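Local coordinates for uncharacterized protein Rv1825/MT1873 (Mycobacterium tuberculosis, PDB 3GMG) that is of unknown function, belongs to the DUF881 (UPF0749) family, is probably associated with the cell membrane, and is represented here by its C-terminal part, at residues E60-A66 against T114-M119; M39-P45 against V132-V138. All coordinates share one frame. Where two conformers were deposited one is given. Residue numbers count along the deposited sequence, not the author numbering.

Contact 1. Residues E60-A66 against T114-M119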
ATOM      1  N   GLU A  60       0.067 -11.013  -7.512  1.00 14.51           N
ATOM      2  CA  GLU A  60      -0.589 -12.305  -7.689  1.00 14.56           C
ATOM      3  C   GLU A  60      -0.691 -13.044  -6.348  1.00 14.54           C
ATOM      4  O   GLU A  60      -1.721 -13.622  -6.011  1.00 14.79           O
ATOM      5  CB  GLU A  60       0.131 -13.169  -8.737  1.00 15.42           C
ATOM      6  CG  GLU A  60      -0.094 -12.645 -10.144  1.00 17.32           C
ATOM      7  CD  GLU A  60       0.831 -13.238 -11.172  1.00 20.36           C
ATOM      8  OE1 GLU A  60       1.305 -14.375 -10.973  1.00 21.80           O
ATOM      9  OE2 GLU A  60       1.093 -12.540 -12.180  1.00 24.68           O
ATOM     10  N   LEU A  61       0.385 -13.032  -5.568  1.00 14.02           N
ATOM     11  CA  LEU A  61       0.384 -13.689  -4.269  1.00 14.10           C
ATOM     12  C   LEU A  61      -0.598 -13.014  -3.309  1.00 15.02           C
ATOM     13  O   LEU A  61      -1.312 -13.696  -2.579  1.00 14.97           O
ATOM     14  CB  LEU A  61       1.799 -13.733  -3.661  1.00 13.45           C
ATOM     15  CG  LEU A  61       2.794 -14.630  -4.409  1.00 13.72           C
ATOM     16  CD1 LEU A  61       4.212 -14.330  -3.895  1.00 14.71           C
ATOM     17  CD2 LEU A  61       2.422 -16.103  -4.262  1.00 14.53           C
ATOM     18  N   ARG A  62      -0.615 -11.686  -3.321  1.00 16.69           N
ATOM     19  CA  ARG A  62      -1.598 -10.944  -2.524  1.00 18.07           C
ATOM     20  C   ARG A  62      -3.009 -11.297  -2.934  1.00 18.15           C
ATOM     21  O   ARG A  62      -3.873 -11.508  -2.061  1.00 19.63           O
ATOM     22  CB  ARG A  62      -1.403  -9.457  -2.689  1.00 18.76           C
ATOM     23  CG  ARG A  62      -0.219  -8.936  -2.013  1.00 20.97           C
ATOM     24  CD  ARG A  62      -0.046  -7.488  -2.380  1.00 23.48           C
ATOM     25  NE  ARG A  62       0.986  -6.843  -1.592  1.00 24.32           N
ATOM     26  CZ  ARG A  62       1.676  -5.773  -1.970  1.00 24.55           C
ATOM     27  NH1 ARG A  62       1.475  -5.213  -3.158  1.00 27.04           N
ATOM     28  NH2 ARG A  62       2.590  -5.272  -1.157  1.00 25.25           N
ATOM     29  N   ALA A  63      -3.256 -11.380  -4.244  1.00 17.98           N
ATOM     30  CA  ALA A  63      -4.586 -11.742  -4.758  1.00 18.28           C
ATOM     31  C   ALA A  63      -5.027 -13.049  -4.119  1.00 18.22           C
ATOM     32  O   ALA A  63      -6.124 -13.123  -3.559  1.00 19.64           O
ATOM     33  CB  ALA A  63      -4.605 -11.837  -6.303  1.00 18.11           C
ATOM     34  N   ALA A  64      -4.114 -14.036  -4.099  1.00 16.89           N
ATOM     35  CA  ALA A  64      -4.369 -15.387  -3.641  1.00 16.52           C
ATOM     36  C   ALA A  64      -4.403 -15.535  -2.119  1.00 15.37           C
ATOM     37  O   ALA A  64      -4.451 -16.665  -1.614  1.00 16.58           O
ATOM     38  CB  ALA A  64      -3.288 -16.332  -4.215  1.00 17.00           C
ATOM     39  N   GLY A  65      -4.315 -14.420  -1.400  1.00 15.17           N
ATOM     40  CA  GLY A  65      -4.509 -14.389   0.030  1.00 14.84           C
ATOM     41  C   GLY A  65      -3.241 -14.506   0.861  1.00 14.47           C
ATOM     42  O   GLY A  65      -3.303 -14.806   2.042  1.00 15.54           O
ATOM     43  N   ALA A  66      -2.081 -14.257   0.261  1.00 13.78           N
ATOM     44  CA  ALA A  66      -0.858 -14.252   1.029  1.00 13.11           C
ATOM     45  C   ALA A  66      -0.900 -13.309   2.204  1.00 13.40           C
ATOM     46  O   ALA A  66      -1.283 -12.138   2.057  1.00 14.40           O
ATOM     47  CB  ALA A  66       0.358 -13.916   0.140  1.00 13.23           C
ATOM     48  N   THR A 114      -3.799 -22.472  -3.409  1.00 13.98           N
ATOM     49  CA  THR A 114      -4.305 -21.219  -3.977  1.00 14.18           C
ATOM     50  C   THR A 114      -3.149 -20.353  -4.465  1.00 12.87           C
ATOM     51  O   THR A 114      -3.212 -19.780  -5.550  1.00 13.04           O
ATOM     52  CB  THR A 114      -5.138 -20.424  -2.971  1.00 14.97           C
ATOM     53  OG1 THR A 114      -6.135 -21.290  -2.401  1.00 17.82           O
ATOM     54  CG2 THR A 114      -5.811 -19.238  -3.630  1.00 15.94           C
ATOM     55  N   LEU A 115      -2.102 -20.253  -3.640  1.00 12.15           N
ATOM     56  CA  LEU A 115      -0.909 -19.497  -4.043  1.00 11.65           C
ATOM     57  C   LEU A 115      -0.290 -20.118  -5.280  1.00 11.94           C
ATOM     58  O   LEU A 115       0.091 -19.404  -6.185  1.00 11.92           O
ATOM     59  CB  LEU A 115       0.115 -19.475  -2.895  1.00 11.10           C
ATOM     60  CG  LEU A 115      -0.356 -18.764  -1.622  1.00 12.32           C
ATOM     61  CD1 LEU A 115       0.593 -19.014  -0.444  1.00 13.68           C
ATOM     62  CD2 LEU A 115      -0.536 -17.278  -1.835  1.00 15.60           C
ATOM     63  N   ALA A 116      -0.199 -21.445  -5.345  1.00 12.11           N
ATOM     64  CA  ALA A 116       0.337 -22.103  -6.531  1.00 13.48           C
ATOM     65  C   ALA A 116      -0.528 -21.866  -7.754  1.00 13.99           C
ATOM     66  O   ALA A 116      -0.016 -21.627  -8.842  1.00 14.24           O
ATOM     67  CB  ALA A 116       0.527 -23.592  -6.286  1.00 14.08           C
ATOM     68  N   ALA A 117      -1.848 -21.937  -7.579  1.00 13.48           N
ATOM     69  CA  ALA A 117      -2.776 -21.672  -8.690  1.00 14.36           C
ATOM     70  C   ALA A 117      -2.559 -20.283  -9.271  1.00 14.33           C
ATOM     71  O   ALA A 117      -2.535 -20.125 -10.500  1.00 16.14           O
ATOM     72  CB  ALA A 117      -4.234 -21.838  -8.241  1.00 14.39           C
ATOM     73  N   ALA A 118      -2.374 -19.285  -8.405  1.00 13.89           N
ATOM     74  CA  ALA A 118      -2.139 -17.922  -8.860  1.00 13.58           C
ATOM     75  C   ALA A 118      -0.915 -17.869  -9.745  1.00 13.76           C
ATOM     76  O   ALA A 118      -0.911 -17.211 -10.786  1.00 13.87           O
ATOM     77  CB  ALA A 118      -2.006 -16.945  -7.690  1.00 14.32           C
ATOM     78  N   MET A 119       0.144 -18.560  -9.322  1.00 14.36           N
ATOM     79  CA  MET A 119       1.364 -18.563 -10.129  1.00 14.64           C
ATOM     80  C   MET A 119       1.172 -19.162 -11.510  1.00 15.61           C
ATOM     81  O   MET A 119       1.867 -18.774 -12.436  1.00 15.28           O
ATOM     82  CB  MET A 119       2.516 -19.271  -9.402  1.00 14.99           C
ATOM     83  CG  MET A 119       3.091 -18.531  -8.202  1.00 14.91           C
ATOM     84  SD  MET A 119       3.799 -16.877  -8.487  1.00 13.21           S
ATOM     85  CE  MET A 119       2.366 -16.026  -7.950  1.00 11.19           C
TER
HETATM   86  O   HOH W   1       2.153 -16.057 -12.898  1.00 18.38           O

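Contact 2. Residues M39-P45 against V132-V138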
ATOM      1  N   MET A  39       7.244 -21.596  -1.611  1.00 10.36           N
ATOM      2  CA  MET A  39       8.520 -21.006  -1.993  1.00 10.48           C
ATOM      3  C   MET A  39       8.579 -21.000  -3.505  1.00 10.16           C
ATOM      4  O   MET A  39       8.385 -22.034  -4.162  1.00 11.46           O
ATOM      5  CB  MET A  39       9.676 -21.808  -1.422  1.00 10.82           C
ATOM      6  CG  MET A  39      11.064 -21.286  -1.803  1.00 11.31           C
ATOM      7  SD  MET A  39      12.514 -22.091  -0.975  1.00 10.19           S
ATOM      8  CE  MET A  39      12.363 -23.665  -1.724  1.00 17.75           C
ATOM      9  N   ILE A  40       8.858 -19.829  -4.050  1.00 10.55           N
ATOM     10  CA  ILE A  40       8.938 -19.608  -5.475  1.00 11.17           C
ATOM     11  C   ILE A  40      10.378 -19.288  -5.803  1.00 11.79           C
ATOM     12  O   ILE A  40      10.942 -18.357  -5.238  1.00 12.81           O
ATOM     13  CB  ILE A  40       8.071 -18.411  -5.896  1.00 12.11           C
ATOM     14  CG1 ILE A  40       6.620 -18.631  -5.446  1.00 14.19           C
ATOM     15  CG2 ILE A  40       8.173 -18.171  -7.414  1.00 13.26           C
ATOM     16  CD1 ILE A  40       5.818 -17.386  -5.323  1.00 18.50           C
ATOM     17  N   THR A  41      10.975 -20.071  -6.690  1.00 11.99           N
ATOM     18  CA  THR A  41      12.323 -19.794  -7.186  1.00 13.08           C
ATOM     19  C   THR A  41      12.228 -19.248  -8.606  1.00 12.85           C
ATOM     20  O   THR A  41      11.505 -19.799  -9.436  1.00 12.81           O
ATOM     21  CB  THR A  41      13.164 -21.044  -7.192  1.00 13.92           C
ATOM     22  OG1 THR A  41      13.188 -21.601  -5.879  1.00 17.87           O
ATOM     23  CG2 THR A  41      14.573 -20.724  -7.656  1.00 15.66           C
ATOM     24  N   ILE A  42      12.935 -18.152  -8.873  1.00 13.07           N
ATOM     25  CA  ILE A  42      13.013 -17.583 -10.215  1.00 13.70           C
ATOM     26  C   ILE A  42      14.476 -17.585 -10.655  1.00 14.16           C
ATOM     27  O   ILE A  42      15.312 -16.889 -10.052  1.00 14.30           O
ATOM     28  CB  ILE A  42      12.468 -16.140 -10.276  1.00 13.80           C
ATOM     29  CG1 ILE A  42      10.978 -16.138  -9.937  1.00 16.28           C
ATOM     30  CG2 ILE A  42      12.669 -15.579 -11.688  1.00 14.65           C
ATOM     31  CD1 ILE A  42      10.330 -14.772  -9.893  1.00 17.54           C
ATOM     32  N   ASP A  43      14.773 -18.409 -11.651  1.00 15.98           N
ATOM     33  CA  ASP A  43      16.080 -18.389 -12.293  1.00 17.83           C
ATOM     34  C   ASP A  43      15.970 -17.495 -13.517  1.00 17.64           C
ATOM     35  O   ASP A  43      15.043 -17.642 -14.329  1.00 18.57           O
ATOM     36  CB  ASP A  43      16.516 -19.799 -12.680  1.00 18.99           C
ATOM     37  CG  ASP A  43      18.004 -19.875 -13.016  1.00 23.11           C
ATOM     38  OD1 ASP A  43      18.846 -19.559 -12.138  1.00 30.58           O
ATOM     39  OD2 ASP A  43      18.325 -20.275 -14.139  1.00 31.01           O
ATOM     40  N   ASP A  44      16.918 -16.569 -13.643  1.00 17.97           N
ATOM     41  CA  ASP A  44      16.889 -15.541 -14.682  1.00 18.13           C
ATOM     42  C   ASP A  44      18.275 -15.436 -15.322  1.00 18.77           C
ATOM     43  O   ASP A  44      19.012 -14.481 -15.053  1.00 19.13           O
ATOM     44  CB  ASP A  44      16.483 -14.207 -14.074  1.00 17.76           C
ATOM     45  CG  ASP A  44      16.299 -13.109 -15.107  1.00 16.91           C
ATOM     46  OD1 ASP A  44      16.139 -13.427 -16.307  1.00 17.83           O
ATOM     47  OD2 ASP A  44      16.302 -11.935 -14.714  1.00 16.97           O
ATOM     48  N   PRO A  45      18.611 -16.411 -16.172  1.00 19.72           N
ATOM     49  CA  PRO A  45      19.970 -16.464 -16.740  1.00 20.58           C
ATOM     50  C   PRO A  45      20.321 -15.392 -17.778  1.00 21.43           C
ATOM     51  O   PRO A  45      21.516 -15.216 -18.075  1.00 22.39           O
ATOM     52  CB  PRO A  45      20.009 -17.853 -17.364  1.00 20.82           C
ATOM     53  CG  PRO A  45      18.604 -18.110 -17.754  1.00 21.99           C
ATOM     54  CD  PRO A  45      17.807 -17.566 -16.608  1.00 19.33           C
ATOM     55  N   VAL A 132      11.378 -14.259 -21.160  1.00 20.92           N
ATOM     56  CA  VAL A 132      12.745 -13.734 -21.160  1.00 20.48           C
ATOM     57  C   VAL A 132      13.779 -14.838 -20.913  1.00 20.20           C
ATOM     58  O   VAL A 132      14.939 -14.544 -20.628  1.00 20.58           O
ATOM     59  CB  VAL A 132      12.905 -12.508 -20.184  1.00 20.85           C
ATOM     60  CG1 VAL A 132      11.993 -11.368 -20.588  1.00 21.40           C
ATOM     61  CG2 VAL A 132      12.643 -12.902 -18.719  1.00 20.77           C
ATOM     62  N   GLY A 133      13.365 -16.101 -21.043  1.00 20.10           N
ATOM     63  CA  GLY A 133      14.263 -17.243 -20.938  1.00 19.79           C
ATOM     64  C   GLY A 133      14.517 -17.720 -19.519  1.00 19.63           C
ATOM     65  O   GLY A 133      15.430 -18.504 -19.279  1.00 20.26           O
ATOM     66  N   GLY A 134      13.710 -17.252 -18.574  1.00 19.14           N
ATOM     67  CA  GLY A 134      13.822 -17.734 -17.197  1.00 18.29           C
ATOM     68  C   GLY A 134      12.913 -18.908 -16.883  1.00 18.60           C
ATOM     69  O   GLY A 134      12.171 -19.407 -17.736  1.00 18.61           O
ATOM     70  N   ARG A 135      13.000 -19.372 -15.643  1.00 18.35           N
ATOM     71  CA  ARG A 135      12.248 -20.523 -15.140  0.50 18.06           C
ATOM     72  C   ARG A 135      11.721 -20.174 -13.763  1.00 17.22           C
ATOM     73  O   ARG A 135      12.451 -19.570 -12.999  1.00 16.15           O
ATOM     74  CB  ARG A 135      13.174 -21.736 -14.959  0.50 18.83           C
ATOM     75  CG  ARG A 135      13.032 -22.826 -15.987  0.50 21.91           C
ATOM     76  CD  ARG A 135      13.375 -24.171 -15.352  0.50 24.59           C
ATOM     77  NE  ARG A 135      14.578 -24.119 -14.511  0.50 27.75           N
ATOM     78  CZ  ARG A 135      14.738 -24.851 -13.411  0.50 28.67           C
ATOM     79  NH1 ARG A 135      13.766 -25.668 -13.032  0.50 29.10           N
ATOM     80  NH2 ARG A 135      15.851 -24.767 -12.683  0.50 29.45           N
ATOM     81  N   MET A 136      10.518 -20.622 -13.440  1.00 15.41           N
ATOM     82  CA  MET A 136       9.976 -20.534 -12.104  1.00 14.32           C
ATOM     83  C   MET A 136       9.708 -21.933 -11.583  1.00 13.99           C
ATOM     84  O   MET A 136       9.175 -22.778 -12.307  1.00 15.23           O
ATOM     85  CB  MET A 136       8.653 -19.747 -12.110  1.00 14.13           C
ATOM     86  CG  MET A 136       8.012 -19.512 -10.726  1.00 12.12           C
ATOM     87  SD  MET A 136       6.349 -18.624 -10.781  1.00  9.10           S
ATOM     88  CE  MET A 136       6.932 -16.945 -11.066  1.00 16.27           C
ATOM     89  N   VAL A 137      10.084 -22.177 -10.332  1.00 12.43           N
ATOM     90  CA  VAL A 137       9.721 -23.403  -9.604  1.00 12.58           C
ATOM     91  C   VAL A 137       8.848 -22.973  -8.418  1.00 12.28           C
ATOM     92  O   VAL A 137       9.194 -22.056  -7.680  1.00 12.60           O
ATOM     93  CB  VAL A 137      10.956 -24.173  -9.085  1.00 13.05           C
ATOM     94  CG1 VAL A 137      10.528 -25.424  -8.298  1.00 14.38           C
ATOM     95  CG2 VAL A 137      11.880 -24.535 -10.249  1.00 15.71           C
ATOM     96  N   VAL A 138       7.713 -23.643  -8.236  1.00 12.58           N
ATOM     97  CA  VAL A 138       6.763 -23.341  -7.169  1.00 13.77           C
ATOM     98  C   VAL A 138       6.665 -24.543  -6.245  1.00 13.47           C
ATOM     99  O   VAL A 138       6.207 -25.607  -6.657  1.00 15.43           O
ATOM    100  CB  VAL A 138       5.370 -23.037  -7.769  1.00 14.17           C
ATOM    101  CG1 VAL A 138       4.382 -22.709  -6.666  1.00 15.14           C
ATOM    102  CG2 VAL A 138       5.447 -21.875  -8.743  1.00 16.13           C
TER
HETATM  103  O   HOH W   2      16.526 -15.042 -18.305  1.00 19.31           O

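Contact 1. Residues E60-A66 against T114-M119
The C-terminal turns of two helices pack through short side chains. Ala-64, just past the end of helix 51-63, and Ala-118 in helix 112-119 point CB at each other's segment and meet CB to CB at 3.8 Å, so the backbones come close: the CA atoms of Ala-64 and Leu-115 are 5.4 Å apart. Leu-61 and Leu-115, both in the mt rotamer, leave their helices sideways and bring their CD2 atoms to 4.0 Å. Met-119, mm with chi3 at 99°, curls its CE back to 3.7 Å from Leu-61 CD2. Glu-60 stays extended (mt), and water 1 donates to its OE1 and to Met-119 O, while OE2 takes the amide of Ala-125. On the side facing the sheet, Leu-61 and Met-119 pack on Ile-40. Helix 51-63 ends in a Schellman motif, with Gly-65 at positive phi as C-prime residue and Ala-66 N bonded to Leu-61 O at 3.0 Å. Both helices lie against one face of the five-stranded antiparallel sheet, a two-layer alpha/beta arrangement.

Contact 2. Residues M39-P45 against V132-V138
Strands 37-43 and 135-141 run antiparallel here as an edge pair of the five-stranded sheet; the axes of 39-43 and 135-138 approach to 4.7 Å, with 166° between their directions. Within 39-45 and 132-138 two hydrogen-bonded pairs join them, and Met-39 continues the pairing with Gln-139. Thr-41 N donates to Val-137 O at 2.8 Å and Val-137 N returns to Thr-41 O at 2.9 Å; two residues on, Asp-43 N reaches Arg-135 O at 2.9 Å and Arg-135 N reaches Asp-43 O at 3.0 Å. The alternate residues Ile-40 and Ile-42 turn their backbone polar groups to the other side, bonding Ile-106 and Tyr-104 of strand 104-109. Their side chains share a face with Met-136, whose CG touches Ile-40 CG2 at 3.6 Å. Thr-41, Asp-43, Arg-135 and Val-137 occupy the other face. Gly-134 passes so close to Asp-43 O that a CB would clash with it, and Gly-133, at positive phi, ends helix 125-131 as a Schellman C-prime residue. Asp-44 OD2 accepts from Val-49 N, and OD1 from Gly-48 N and water 2. That water lies 2.6 Å from Asp-44 OD1 and donates its second hydrogen to Val-132 O, 2.9 Å away.

In the fold
Contact 2 joins two neighbouring strands of the five-stranded antiparallel sheet, and contact 1 joins helices 51-63 and 112-119 on one face of it; their centres are about 16 Å apart. Strand 37-43 leads to helix 51-63; helix 112-119 follows later, and strand 135-141 comes last, so in sequence both helices come between the paired strands. The layers meet directly: Leu-61 CD1 is 3.7 Å from Ile-40 CD1, Met-119 SD is 3.8 Å from Met-136 SD, and Ala-116 CB is 4.0 Å from Val-138 CG1. Distant parts of the DUF881 region thus share one hydrophobic core, and residues of both predicted transmembrane spans belong to strands and helices of a globular fold, not to single long helices.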